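Local coordinates for protein fatty acid synthase 1, isoform A (Drosophila melanogaster, PDB 6FN6) that probably makes long-chain saturated fatty acids from acetyl-CoA and malonyl-CoA with NADPH, represented here by its dehydratase, enoylreductase and ketoreductase region, at residues I711-G716 and L733-T738; T766-L771 and L793-R798; K777-D782 and L800-R805; V784-S789 and G804-I809; L788-L793 and K811-N816. All blocks are in the same frame, centred on the assembly; numbering follows the deposited sequence.

Contact 1 of 5, residues I711-G716 and L733-T738; sequences ILIHAG and LTVFTT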
# COMPACT_ATOMS: atom_id res chain seq x y z
N ILE A 711 22.32 0.26 -5.06
CA ILE A 711 21.51 -0.41 -4.04
C ILE A 711 21.56 0.35 -2.72
O ILE A 711 22.62 0.80 -2.28
CB ILE A 711 21.97 -1.86 -3.84
CG1 ILE A 711 21.01 -2.59 -2.89
CG2 ILE A 711 23.38 -1.92 -3.28
CD1 ILE A 711 21.12 -4.10 -2.94
N LEU A 712 20.41 0.45 -2.07
CA LEU A 712 20.30 1.07 -0.76
C LEU A 712 20.21 -0.00 0.31
O LEU A 712 19.18 -0.68 0.43
CB LEU A 712 19.08 1.99 -0.69
CG LEU A 712 18.78 2.61 0.68
CD1 LEU A 712 19.93 3.47 1.16
CD2 LEU A 712 17.49 3.42 0.63
N ILE A 713 21.28 -0.17 1.08
CA ILE A 713 21.32 -1.14 2.16
C ILE A 713 21.11 -0.44 3.49
O ILE A 713 22.01 0.23 4.00
CB ILE A 713 22.66 -1.92 2.19
CG1 ILE A 713 23.08 -2.36 0.79
CG2 ILE A 713 22.56 -3.10 3.15
CD1 ILE A 713 22.20 -3.41 0.18
N HIS A 714 19.92 -0.58 4.06
CA HIS A 714 19.63 -0.01 5.37
C HIS A 714 20.33 -0.82 6.46
O HIS A 714 20.69 -1.98 6.25
CB HIS A 714 18.13 0.03 5.63
CG HIS A 714 17.44 1.21 5.01
ND1 HIS A 714 18.00 2.47 4.99
CD2 HIS A 714 16.24 1.33 4.41
CE1 HIS A 714 17.18 3.31 4.39
NE2 HIS A 714 16.10 2.64 4.03
N ALA A 715 20.55 -0.19 7.61
CA ALA A 715 21.21 -0.84 8.74
C ALA A 715 22.56 -1.40 8.31
O ALA A 715 22.84 -2.58 8.49
CB ALA A 715 20.34 -1.95 9.31
N GLY A 716 23.40 -0.53 7.76
CA GLY A 716 24.68 -0.94 7.21
C GLY A 716 25.55 -1.74 8.17
O GLY A 716 26.05 -2.81 7.82
N LEU A 733 28.28 -3.12 -7.39
CA LEU A 733 27.20 -2.13 -7.30
C LEU A 733 27.65 -0.88 -6.55
O LEU A 733 28.57 -0.92 -5.74
CB LEU A 733 25.98 -2.73 -6.60
CG LEU A 733 25.07 -3.63 -7.44
CD1 LEU A 733 25.76 -4.93 -7.81
CD2 LEU A 733 23.77 -3.90 -6.70
N THR A 734 26.99 0.23 -6.86
CA THR A 734 27.13 1.44 -6.06
C THR A 734 26.24 1.29 -4.83
O THR A 734 25.05 0.99 -4.94
CB THR A 734 26.76 2.70 -6.86
OG1 THR A 734 27.73 2.92 -7.90
CG2 THR A 734 26.71 3.93 -5.95
N VAL A 735 26.83 1.50 -3.65
CA VAL A 735 26.13 1.24 -2.40
C VAL A 735 25.81 2.52 -1.64
O VAL A 735 26.67 3.37 -1.43
CB VAL A 735 26.94 0.27 -1.53
CG1 VAL A 735 26.32 0.13 -0.15
CG2 VAL A 735 27.04 -1.09 -2.19
N PHE A 736 24.55 2.64 -1.23
CA PHE A 736 24.12 3.63 -0.26
C PHE A 736 23.74 2.90 1.03
O PHE A 736 23.22 1.78 0.98
CB PHE A 736 22.93 4.44 -0.79
CG PHE A 736 23.27 5.31 -1.97
CD1 PHE A 736 23.71 6.61 -1.79
CD2 PHE A 736 23.14 4.82 -3.27
CE1 PHE A 736 24.03 7.41 -2.88
CE2 PHE A 736 23.46 5.62 -4.36
CZ PHE A 736 23.90 6.91 -4.16
N THR A 737 24.02 3.50 2.18
CA THR A 737 23.67 2.88 3.45
C THR A 737 23.24 3.90 4.50
O THR A 737 23.32 5.11 4.29
CB THR A 737 24.83 2.06 4.04
OG1 THR A 737 25.96 2.92 4.28
CG2 THR A 737 25.23 0.95 3.10
N THR A 738 22.77 3.37 5.63
CA THR A 738 22.41 4.19 6.78
C THR A 738 22.97 3.56 8.05
O THR A 738 23.22 2.36 8.10
CB THR A 738 20.88 4.35 6.88
OG1 THR A 738 20.25 3.07 6.80
CG2 THR A 738 20.37 5.24 5.76

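Contact 2 of 5, residues T766-L771 and L793-R798; sequences TSFEQL and LQASIR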
# COMPACT_ATOMS: atom_id res chain seq x y z
N THR A 766 14.25 9.99 8.52
CA THR A 766 13.96 9.84 7.10
C THR A 766 14.91 10.65 6.21
O THR A 766 14.72 10.71 4.99
CB THR A 766 12.51 10.25 6.78
OG1 THR A 766 12.27 11.57 7.28
CG2 THR A 766 11.53 9.29 7.40
N SER A 767 15.91 11.29 6.81
CA SER A 767 16.80 12.18 6.08
C SER A 767 17.46 11.50 4.88
O SER A 767 17.78 12.15 3.89
CB SER A 767 17.88 12.73 7.01
OG SER A 767 18.85 11.74 7.32
N PHE A 768 17.64 10.18 4.97
CA PHE A 768 18.35 9.45 3.93
C PHE A 768 17.64 9.54 2.58
O PHE A 768 18.25 9.36 1.53
CB PHE A 768 18.52 7.98 4.32
CG PHE A 768 17.23 7.22 4.45
CD1 PHE A 768 16.61 6.68 3.34
CD2 PHE A 768 16.64 7.04 5.69
CE1 PHE A 768 15.42 5.98 3.46
CE2 PHE A 768 15.46 6.35 5.82
CZ PHE A 768 14.85 5.81 4.70
N GLU A 769 16.34 9.83 2.61
CA GLU A 769 15.58 10.00 1.37
C GLU A 769 16.14 11.15 0.55
O GLU A 769 16.40 11.00 -0.65
CB GLU A 769 14.10 10.24 1.68
CG GLU A 769 13.22 10.37 0.45
CD GLU A 769 11.78 10.70 0.80
OE1 GLU A 769 11.37 10.42 1.95
OE2 GLU A 769 11.06 11.24 -0.06
N GLN A 770 16.32 12.31 1.19
CA GLN A 770 16.85 13.48 0.51
C GLN A 770 18.26 13.19 0.01
O GLN A 770 18.62 13.56 -1.10
CB GLN A 770 16.85 14.70 1.43
CG GLN A 770 15.47 15.30 1.70
CD GLN A 770 14.60 14.40 2.54
OE1 GLN A 770 15.04 13.88 3.57
NE2 GLN A 770 13.36 14.20 2.11
N LEU A 771 19.05 12.53 0.85
CA LEU A 771 20.44 12.23 0.53
C LEU A 771 20.54 11.39 -0.74
O LEU A 771 21.33 11.70 -1.64
CB LEU A 771 21.10 11.49 1.69
CG LEU A 771 22.58 11.09 1.54
CD1 LEU A 771 23.26 11.08 2.90
CD2 LEU A 771 22.74 9.73 0.86
N LEU A 793 9.95 3.26 5.90
CA LEU A 793 9.71 2.34 4.79
C LEU A 793 9.16 3.09 3.59
O LEU A 793 9.67 2.94 2.47
CB LEU A 793 8.74 1.22 5.21
CG LEU A 793 8.59 0.04 4.25
CD1 LEU A 793 8.19 -1.21 5.00
CD2 LEU A 793 7.57 0.32 3.15
N GLN A 794 8.12 3.89 3.81
CA GLN A 794 7.53 4.68 2.74
C GLN A 794 8.56 5.64 2.15
O GLN A 794 8.53 5.94 0.96
CB GLN A 794 6.30 5.45 3.25
CG GLN A 794 5.01 4.65 3.22
CD GLN A 794 4.51 4.38 1.80
OE1 GLN A 794 5.20 4.69 0.82
NE2 GLN A 794 3.31 3.82 1.68
N ALA A 795 9.48 6.10 3.00
CA ALA A 795 10.56 6.97 2.55
C ALA A 795 11.52 6.18 1.68
O ALA A 795 12.08 6.70 0.71
CB ALA A 795 11.28 7.59 3.73
N SER A 796 11.71 4.91 2.03
CA SER A 796 12.59 4.02 1.27
C SER A 796 11.96 3.70 -0.08
O SER A 796 12.67 3.49 -1.07
CB SER A 796 12.86 2.73 2.04
OG SER A 796 13.44 3.00 3.31
N ILE A 797 10.64 3.64 -0.11
CA ILE A 797 9.90 3.42 -1.35
C ILE A 797 10.17 4.56 -2.32
O ILE A 797 10.42 4.35 -3.50
CB ILE A 797 8.39 3.26 -1.07
CG1 ILE A 797 8.11 1.92 -0.38
CG2 ILE A 797 7.57 3.40 -2.35
CD1 ILE A 797 8.28 0.70 -1.27
N ARG A 798 10.14 5.79 -1.80
CA ARG A 798 10.37 6.97 -2.61
C ARG A 798 11.79 7.00 -3.18
O ARG A 798 12.07 7.76 -4.11
CB ARG A 798 10.10 8.24 -1.79
CG ARG A 798 8.67 8.37 -1.29
CD ARG A 798 8.47 9.63 -0.47
NE ARG A 798 7.45 9.48 0.56
CZ ARG A 798 7.67 9.50 1.87
NH1 ARG A 798 8.89 9.68 2.36
NH2 ARG A 798 6.65 9.34 2.71

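Contact 3 of 5, residues K777-D782 and L800-R805; sequences KGRGVD and LGLNGR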
# COMPACT_ATOMS: atom_id res chain seq x y z
N LYS A 777 20.45 12.33 -8.21
CA LYS A 777 19.84 13.39 -9.02
C LYS A 777 18.39 13.05 -9.36
O LYS A 777 17.94 13.28 -10.48
CB LYS A 777 20.64 13.63 -10.30
CG LYS A 777 21.93 14.42 -10.10
CD LYS A 777 22.60 14.71 -11.44
CE LYS A 777 23.59 15.86 -11.35
NZ LYS A 777 24.08 16.28 -12.70
N GLY A 778 17.67 12.48 -8.39
CA GLY A 778 16.26 12.17 -8.57
C GLY A 778 16.01 10.82 -9.22
O GLY A 778 14.87 10.35 -9.26
N ARG A 779 17.07 10.19 -9.71
CA ARG A 779 16.94 8.91 -10.40
C ARG A 779 16.54 7.80 -9.44
O ARG A 779 15.70 6.96 -9.77
CB ARG A 779 18.26 8.54 -11.09
CG ARG A 779 18.57 9.36 -12.33
CD ARG A 779 17.89 8.80 -13.57
NE ARG A 779 16.47 9.16 -13.63
CZ ARG A 779 15.59 8.62 -14.47
NH1 ARG A 779 14.33 9.02 -14.46
NH2 ARG A 779 15.97 7.68 -15.33
N GLY A 780 17.13 7.79 -8.25
CA GLY A 780 16.88 6.75 -7.27
C GLY A 780 17.84 5.58 -7.40
O GLY A 780 18.89 5.70 -8.04
N VAL A 781 17.49 4.46 -6.78
CA VAL A 781 18.33 3.26 -6.83
C VAL A 781 17.56 2.10 -7.46
O VAL A 781 16.34 2.16 -7.59
CB VAL A 781 18.84 2.89 -5.42
CG1 VAL A 781 19.78 3.97 -4.90
CG2 VAL A 781 17.68 2.67 -4.46
N ASP A 782 18.29 1.06 -7.84
CA ASP A 782 17.69 -0.10 -8.51
C ASP A 782 17.18 -1.14 -7.52
O ASP A 782 16.27 -1.91 -7.84
CB ASP A 782 18.70 -0.75 -9.45
CG ASP A 782 19.20 0.20 -10.51
OD1 ASP A 782 18.41 0.56 -11.40
OD2 ASP A 782 20.39 0.59 -10.45
N LEU A 800 13.12 4.41 -4.58
CA LEU A 800 13.16 3.43 -5.66
C LEU A 800 12.99 4.08 -7.03
O LEU A 800 12.03 4.80 -7.28
CB LEU A 800 12.08 2.37 -5.44
CG LEU A 800 12.29 1.05 -6.18
CD1 LEU A 800 13.57 0.36 -5.75
CD2 LEU A 800 11.11 0.12 -5.96
N GLY A 801 13.95 3.81 -7.92
CA GLY A 801 13.93 4.34 -9.27
C GLY A 801 13.28 3.38 -10.25
O GLY A 801 12.83 2.30 -9.87
N LEU A 802 13.24 3.78 -11.52
CA LEU A 802 12.61 2.98 -12.57
C LEU A 802 13.14 1.55 -12.58
O LEU A 802 14.33 1.31 -12.41
CB LEU A 802 12.83 3.64 -13.93
CG LEU A 802 12.15 4.99 -14.14
CD1 LEU A 802 12.69 5.71 -15.37
CD2 LEU A 802 10.63 4.82 -14.24
N ASN A 803 12.23 0.60 -12.78
CA ASN A 803 12.56 -0.82 -12.81
C ASN A 803 13.12 -1.31 -11.48
O ASN A 803 13.70 -2.39 -11.41
CB ASN A 803 13.55 -1.12 -13.93
CG ASN A 803 13.03 -0.71 -15.29
OD1 ASN A 803 11.84 -0.80 -15.56
ND2 ASN A 803 13.93 -0.23 -16.15
N GLY A 804 12.95 -0.53 -10.42
CA GLY A 804 13.49 -0.88 -9.12
C GLY A 804 12.90 -2.15 -8.54
O GLY A 804 11.86 -2.64 -8.98
N ARG A 805 13.58 -2.70 -7.53
CA ARG A 805 13.14 -3.94 -6.90
C ARG A 805 13.30 -3.87 -5.38
O ARG A 805 14.41 -3.92 -4.86
CB ARG A 805 13.92 -5.13 -7.48
CG ARG A 805 13.68 -5.33 -8.97
CD ARG A 805 14.59 -6.39 -9.57
NE ARG A 805 16.01 -6.05 -9.49
CZ ARG A 805 16.60 -5.10 -10.21
NH1 ARG A 805 15.89 -4.38 -11.07
NH2 ARG A 805 17.90 -4.87 -10.07

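Contact 4 of 5, residues V784-S789 and G804-I809; sequences VLNSLS and GRFLEI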
# COMPACT_ATOMS: atom_id res chain seq x y z
N VAL A 784 16.44 -1.90 -3.08
CA VAL A 784 16.43 -1.48 -1.69
C VAL A 784 16.32 -2.73 -0.82
O VAL A 784 15.38 -3.50 -0.95
CB VAL A 784 15.28 -0.50 -1.40
CG1 VAL A 784 15.29 -0.08 0.07
CG2 VAL A 784 15.37 0.71 -2.31
N LEU A 785 17.30 -2.92 0.06
CA LEU A 785 17.24 -3.97 1.06
C LEU A 785 16.82 -3.33 2.38
O LEU A 785 17.63 -2.69 3.05
CB LEU A 785 18.58 -4.68 1.21
CG LEU A 785 18.61 -5.87 2.17
CD1 LEU A 785 17.71 -7.00 1.67
CD2 LEU A 785 20.04 -6.36 2.36
N ASN A 786 15.55 -3.50 2.74
CA ASN A 786 14.97 -2.77 3.86
C ASN A 786 14.68 -3.63 5.08
O ASN A 786 14.10 -4.72 4.97
CB ASN A 786 13.67 -2.09 3.40
CG ASN A 786 13.08 -1.20 4.47
OD1 ASN A 786 13.78 -0.42 5.11
ND2 ASN A 786 11.77 -1.30 4.66
N SER A 787 15.08 -3.13 6.25
CA SER A 787 14.71 -3.73 7.53
C SER A 787 14.08 -2.67 8.44
O SER A 787 13.80 -2.92 9.61
CB SER A 787 15.92 -4.36 8.22
OG SER A 787 16.96 -3.41 8.40
N LEU A 788 13.87 -1.48 7.89
CA LEU A 788 13.20 -0.39 8.60
C LEU A 788 11.70 -0.48 8.38
O LEU A 788 11.24 -1.26 7.54
CB LEU A 788 13.74 0.97 8.13
CG LEU A 788 14.99 1.51 8.82
CD1 LEU A 788 16.07 0.44 8.96
CD2 LEU A 788 15.54 2.70 8.05
N SER A 789 10.93 0.30 9.12
CA SER A 789 9.47 0.20 9.05
C SER A 789 8.78 1.56 9.13
O SER A 789 9.40 2.57 9.48
CB SER A 789 8.96 -0.70 10.18
OG SER A 789 9.24 -0.14 11.45
N GLY A 804 12.95 -0.53 -10.42
CA GLY A 804 13.49 -0.88 -9.12
C GLY A 804 12.90 -2.15 -8.54
O GLY A 804 11.86 -2.64 -8.98
N ARG A 805 13.58 -2.70 -7.53
CA ARG A 805 13.14 -3.94 -6.90
C ARG A 805 13.30 -3.87 -5.38
O ARG A 805 14.41 -3.92 -4.86
CB ARG A 805 13.92 -5.13 -7.48
CG ARG A 805 13.68 -5.33 -8.97
CD ARG A 805 14.59 -6.39 -9.57
NE ARG A 805 16.01 -6.05 -9.49
CZ ARG A 805 16.60 -5.10 -10.21
NH1 ARG A 805 15.89 -4.38 -11.07
NH2 ARG A 805 17.90 -4.87 -10.07
N PHE A 806 12.18 -3.75 -4.68
CA PHE A 806 12.18 -3.58 -3.23
C PHE A 806 12.27 -4.93 -2.54
O PHE A 806 11.51 -5.85 -2.83
CB PHE A 806 10.93 -2.83 -2.79
CG PHE A 806 11.06 -2.16 -1.45
CD1 PHE A 806 10.78 -2.84 -0.28
CD2 PHE A 806 11.47 -0.84 -1.37
CE1 PHE A 806 10.89 -2.21 0.95
CE2 PHE A 806 11.59 -0.21 -0.15
CZ PHE A 806 11.30 -0.89 1.01
N LEU A 807 13.21 -5.03 -1.60
CA LEU A 807 13.48 -6.29 -0.91
C LEU A 807 13.24 -6.13 0.58
O LEU A 807 14.11 -5.63 1.30
CB LEU A 807 14.91 -6.75 -1.18
CG LEU A 807 15.32 -6.74 -2.65
CD1 LEU A 807 16.81 -7.00 -2.80
CD2 LEU A 807 14.52 -7.77 -3.43
N GLU A 808 12.07 -6.56 1.05
CA GLU A 808 11.72 -6.40 2.46
C GLU A 808 12.18 -7.61 3.27
O GLU A 808 11.84 -8.75 2.95
CB GLU A 808 10.21 -6.20 2.61
CG GLU A 808 9.77 -5.90 4.03
CD GLU A 808 10.42 -4.65 4.59
OE1 GLU A 808 10.48 -3.63 3.87
OE2 GLU A 808 10.88 -4.68 5.75
N ILE A 809 12.95 -7.35 4.32
CA ILE A 809 13.39 -8.40 5.23
C ILE A 809 12.97 -8.08 6.66
O ILE A 809 13.36 -8.77 7.60
CB ILE A 809 14.91 -8.62 5.13
CG1 ILE A 809 15.66 -7.31 5.41
CG2 ILE A 809 15.26 -9.16 3.75
CD1 ILE A 809 17.16 -7.50 5.57

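Contact 5 of 5, residues L788-L793 and K811-N816; sequences LSEEKL and KFDLSN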
# COMPACT_ATOMS: atom_id res chain seq x y z
N LEU A 788 13.87 -1.48 7.89
CA LEU A 788 13.20 -0.39 8.60
C LEU A 788 11.70 -0.48 8.38
O LEU A 788 11.24 -1.26 7.54
CB LEU A 788 13.74 0.97 8.13
CG LEU A 788 14.99 1.51 8.82
CD1 LEU A 788 16.07 0.44 8.96
CD2 LEU A 788 15.54 2.70 8.05
N SER A 789 10.93 0.30 9.12
CA SER A 789 9.47 0.20 9.05
C SER A 789 8.78 1.56 9.13
O SER A 789 9.40 2.57 9.48
CB SER A 789 8.96 -0.70 10.18
OG SER A 789 9.24 -0.14 11.45
N GLU A 790 7.49 1.56 8.81
CA GLU A 790 6.65 2.75 8.88
C GLU A 790 7.23 3.90 8.04
O GLU A 790 7.65 3.67 6.90
CB GLU A 790 6.47 3.17 10.34
CG GLU A 790 5.76 2.10 11.17
CD GLU A 790 5.59 2.48 12.63
OE1 GLU A 790 4.43 2.68 13.06
OE2 GLU A 790 6.61 2.59 13.34
N GLU A 791 7.24 5.12 8.57
CA GLU A 791 7.59 6.30 7.78
C GLU A 791 8.94 6.13 7.08
O GLU A 791 9.19 6.72 6.03
CB GLU A 791 7.61 7.57 8.65
CG GLU A 791 8.73 7.64 9.69
CD GLU A 791 8.48 6.76 10.90
OE1 GLU A 791 7.34 6.29 11.08
OE2 GLU A 791 9.44 6.55 11.68
N LYS A 792 9.81 5.30 7.67
CA LYS A 792 11.12 5.04 7.08
C LYS A 792 11.01 4.06 5.92
O LYS A 792 11.88 4.02 5.05
CB LYS A 792 12.08 4.49 8.14
CG LYS A 792 12.37 5.45 9.28
CD LYS A 792 13.18 4.78 10.38
CE LYS A 792 13.15 5.59 11.67
NZ LYS A 792 13.73 4.83 12.82
N LEU A 793 9.95 3.26 5.90
CA LEU A 793 9.71 2.34 4.79
C LEU A 793 9.16 3.09 3.59
O LEU A 793 9.67 2.94 2.47
CB LEU A 793 8.74 1.22 5.21
CG LEU A 793 8.59 0.04 4.25
CD1 LEU A 793 8.19 -1.21 5.00
CD2 LEU A 793 7.57 0.32 3.15
N LYS A 811 9.60 -7.21 9.40
CA LYS A 811 8.38 -7.95 9.69
C LYS A 811 7.23 -7.08 10.19
O LYS A 811 6.07 -7.48 10.12
CB LYS A 811 8.66 -9.05 10.72
CG LYS A 811 9.68 -10.09 10.26
CD LYS A 811 9.17 -10.88 9.06
CE LYS A 811 10.19 -11.90 8.60
NZ LYS A 811 10.38 -12.98 9.60
N PHE A 812 7.54 -5.88 10.68
CA PHE A 812 6.52 -5.03 11.29
C PHE A 812 5.36 -4.73 10.35
O PHE A 812 4.23 -5.16 10.58
CB PHE A 812 7.13 -3.72 11.77
CG PHE A 812 6.14 -2.82 12.44
CD1 PHE A 812 5.81 -3.00 13.78
CD2 PHE A 812 5.51 -1.80 11.74
CE1 PHE A 812 4.90 -2.17 14.40
CE2 PHE A 812 4.59 -0.97 12.36
CZ PHE A 812 4.29 -1.16 13.69
N ASP A 813 5.64 -3.99 9.28
CA ASP A 813 4.60 -3.55 8.36
C ASP A 813 3.88 -4.73 7.72
O ASP A 813 2.70 -4.64 7.40
CB ASP A 813 5.19 -2.64 7.29
CG ASP A 813 5.69 -1.33 7.86
OD1 ASP A 813 4.85 -0.43 8.08
OD2 ASP A 813 6.91 -1.20 8.08
N LEU A 814 4.59 -5.84 7.54
CA LEU A 814 3.97 -7.05 7.00
C LEU A 814 2.96 -7.60 7.99
O LEU A 814 1.82 -7.90 7.63
CB LEU A 814 5.03 -8.10 6.67
CG LEU A 814 5.53 -8.12 5.23
CD1 LEU A 814 6.01 -6.74 4.79
CD2 LEU A 814 6.64 -9.15 5.06
N SER A 815 3.38 -7.71 9.25
CA SER A 815 2.51 -8.21 10.31
C SER A 815 1.31 -7.29 10.52
O SER A 815 0.18 -7.76 10.63
CB SER A 815 3.29 -8.34 11.62
OG SER A 815 4.44 -9.15 11.45
N ASN A 816 1.57 -5.99 10.57
CA ASN A 816 0.53 -5.01 10.82
C ASN A 816 -0.37 -4.82 9.61
O ASN A 816 -1.41 -4.17 9.69
CB ASN A 816 1.15 -3.66 11.21
CG ASN A 816 0.15 -2.70 11.81
OD1 ASN A 816 -0.31 -2.87 12.93
ND2 ASN A 816 -0.20 -1.67 11.04

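Contact 1 of 5, residues I711-G716 and L733-T738
The imidazole of His714 meets Thr738 at its edge: OG1 of Thr738 lies 2.9 Å from ND1 of His714, in a hydrogen bond that either partner could donate, and Thr738 CG2 sits in the ring plane beside it. Leu712 CG lies over one face of the imidazole, offset toward the rim, and the Phe768 ring packs against His714 edge-to-face. The Phe736 ring has the carbonyl oxygen of Ile711 near its edge. All this belongs to a beta-alpha-beta crossover of the Rossmann-type enoylreductase domain, where strand 710-713, helix 719-731 and parallel strand 734-739 follow one another. Between the strands, Ile711 N donates to Thr734 O, Phe736 N to Ile711 O, and Ile713 N to Phe736 O. Leu712 crosses Phe736 at about a right angle, CD1 of Leu712 resting 3.7 Å from CB of Phe736. On the other side of the sheet, under helix 719-731, Ile711 and Val735 run side by side, their CG2 atoms 3.9 Å apart. His714 NE2 is hydrogen-bonded to Ser796 OG. Beyond the strands, Gly716 N, in a probable GxGxxG loop, donates to Thr738 O at 2.9 Å.

Contact 2 of 5, residues T766-L771 and L793-R798
Glu769 packs against Ala795 in the tight part of this contact between two helical segments, its OE1 3.3 Å from CB of Ala795. Beside them lies the Phe768 ring, with CZ of Phe768 4.1 Å from CB of Ala795. The same ring atom reaches Ser796, Phe768 CZ lying 3.4 Å from Ser796 OG, and both partners approach the ring obliquely. Ser796 OG is hydrogen-bonded to Lys792 O, one turn back in its own helix, and also to His714 NE2. The Phe768 side faces the parallel sheet of the Rossmann-type domain, where Ser796 and Ile797 pack on Phe806.

The other side is looser. Thr766 contributes little more than its CG2, 4.1 Å from Ala795 CB, and Arg798 is partly exposed there. The extended chain of Glu769 brings OE1 to 2.6 Å from NH1 of Arg798, in a salt bridge. The oxygen lies close to the guanidinium plane, while the nitrogen approaches on the syn side of the carboxylate, 29° out of its plane; the two side chains cross obliquely, carboxylate and guanidinium planes 32° apart. Arg798 NH2 also makes a long, weak ion pair with Glu197 of the second subunit.

The guanidinium probably helps keep the Glu769 carboxylate ionised, and the charged pair links buried Glu769 to partly exposed Arg798 at the end of the second segment.

Contact 3 of 5, residues K777-D782 and L800-R805
Arg805 lays one face of its guanidinium over the carbonyl oxygen of Asp782, which stands 3.9 Å above the plane and over its centre. The same oxygen takes the backbone hydrogen bond from Arg805 N, at 2.8 Å from Asp782 O, the donor tilted 30° from the carbonyl plane. A chi3 of -62° turns NE of Arg805 out of the extended line of the chain. The guanidinium has further partners: NE is hydrogen-bonded to Gly703 O, and NH2 forms a salt bridge with Glu709. The carboxylate of Asp782 is engaged separately, its OD2 accepting from Lys710 N.

At the outer end Arg779 and Leu802 cross obliquely. CD1 of Leu802 sits 3.8 Å from both NH1 and NH2 of Arg779, an apolar tip against the end of a chain bent at chi2 and chi3. Leu800 starts away from the other segment, but its CD1 comes within 3.8 Å of Val781 O. That carbonyl also accepts from Gly801 N, at 2.9 Å from Val781 O. Gly780 and Gly801 bring their CA atoms to 4.3 Å. Asn803 packs on Ser838 of the second subunit.

Val781 and Leu800 form a parallel bridge, where the pairing begins in the Rossmann-type sheet of the enoylreductase domain. After helix 791-797 the chain runs through strand 800-801, and a type II beta turn from Gly801 to Gly804, closed by Gly804 N donating to Gly801 O, carries it into strand 804-808. Strand 781-786 thus lies between strands 710-713 and 804-808.

Contact 4 of 5, residues V784-S789 and G804-I809
Asn786 and Glu808 extend side by side from neighbouring parallel strands of the Rossmann-type sheet, in the crossover strand 781-786, helix 791-797, strand 804-808. Starting at the root of Asn786, CB lies 3.6 Å from CZ of the Phe806 ring and as close to Glu808 OE1. CG, anti to the backbone N (chi1 -175°), stays within reach of the same two groups. At the tip, ND2 of Asn786 donates at 2.8 Å to OE1 of Glu808, which offers its syn lone pair, although amide and carboxylate planes stand 84° apart. ND2 has a weak second bond to Leu788 O. The other branch, OD1 of Asn786, accepts from Leu788 N at 3.0 Å, with the donor above the carbonyl plane; this Asx turn carries the chain off the strand. The amide is thus held at both branches, and Glu808 OE2 accepts from Gly810 N.

Behind these groups run the strand bonds: Leu807 N to Val784 O, Asn786 N to Leu807 O, Ile809 N to Asn786 O, and a weak one from Val784 N to Arg805 O. Val784 joins Asn786 against the ring, its CG1 3.7 Å from Phe806 CE2. On the other face from Asn786, Leu785 meets Ile809 at about a right angle, CD1 of Leu785 lying 3.9 Å from CG2 of Ile809.

Contact 5 of 5, residues L788-L793 and K811-N816
Asp813 and Glu790 carry this junction between two helix N-termini of the Rossmann-type domain, whose helices follow strands 781-786 and 804-808: Glu790 is the N-cap residue of helix 791-797, and Asp813 lies in the first turn of helix 812-816. In the first shell, OD2 of Asp813 accepts from Glu790 N at 2.9 Å through its syn lone pair, with an angle of 159° at the hydrogen. OD1 of Asp813 adds a weak bond to the same nitrogen at 3.4 Å, and one N-H is therefore shared by both oxygens. The carboxylate lies close to the starts of both helices, where their dipoles would probably stabilise its charge. Leu793 and Asp813 reach toward each other tip to tip, bringing CD1 of Leu793 to the carboxylate.

Beside this pair, the Phe812 ring is met obliquely by Glu790, CG of the glutamate 3.5 Å from CE2 of the ring, and by Ser789, whose CB is 3.9 Å from CD2 of Phe812.

Farther out, Ser818 OG is hydrogen-bonded to Asp813 OD1 and helps position the carboxylate, while Met822 of the second subunit packs on Leu793, Asp813 and Leu814. Within the second helix Lys811 O accepts twice, from Ser815 N and from Ser815 OG, the latter at 2.7 Å.

Coming from the N terminus, contact 1 closes first, its two strands bracketing helix 719-731, and it is complete before the others open. Contact 2 then opens at helix 768-775 and closes on helix 791-797. It crosses contacts 3, 4 and 5, each of which opens inside its loop and closes beyond it. Contacts 3 and 4 both pair strand 781-786 with the chain around strand 804-808 and share Gly804 and Arg805. Contact 5 starts from the same stretch as contact 4, sharing Leu788 and Ser789, crosses contact 3, and ends on helix 812-816. Strand 781-786 lies next to strand 710-713, joining contacts 1, 3 and 4 in one parallel sheet, while contacts 2 and 5 tie its helices together.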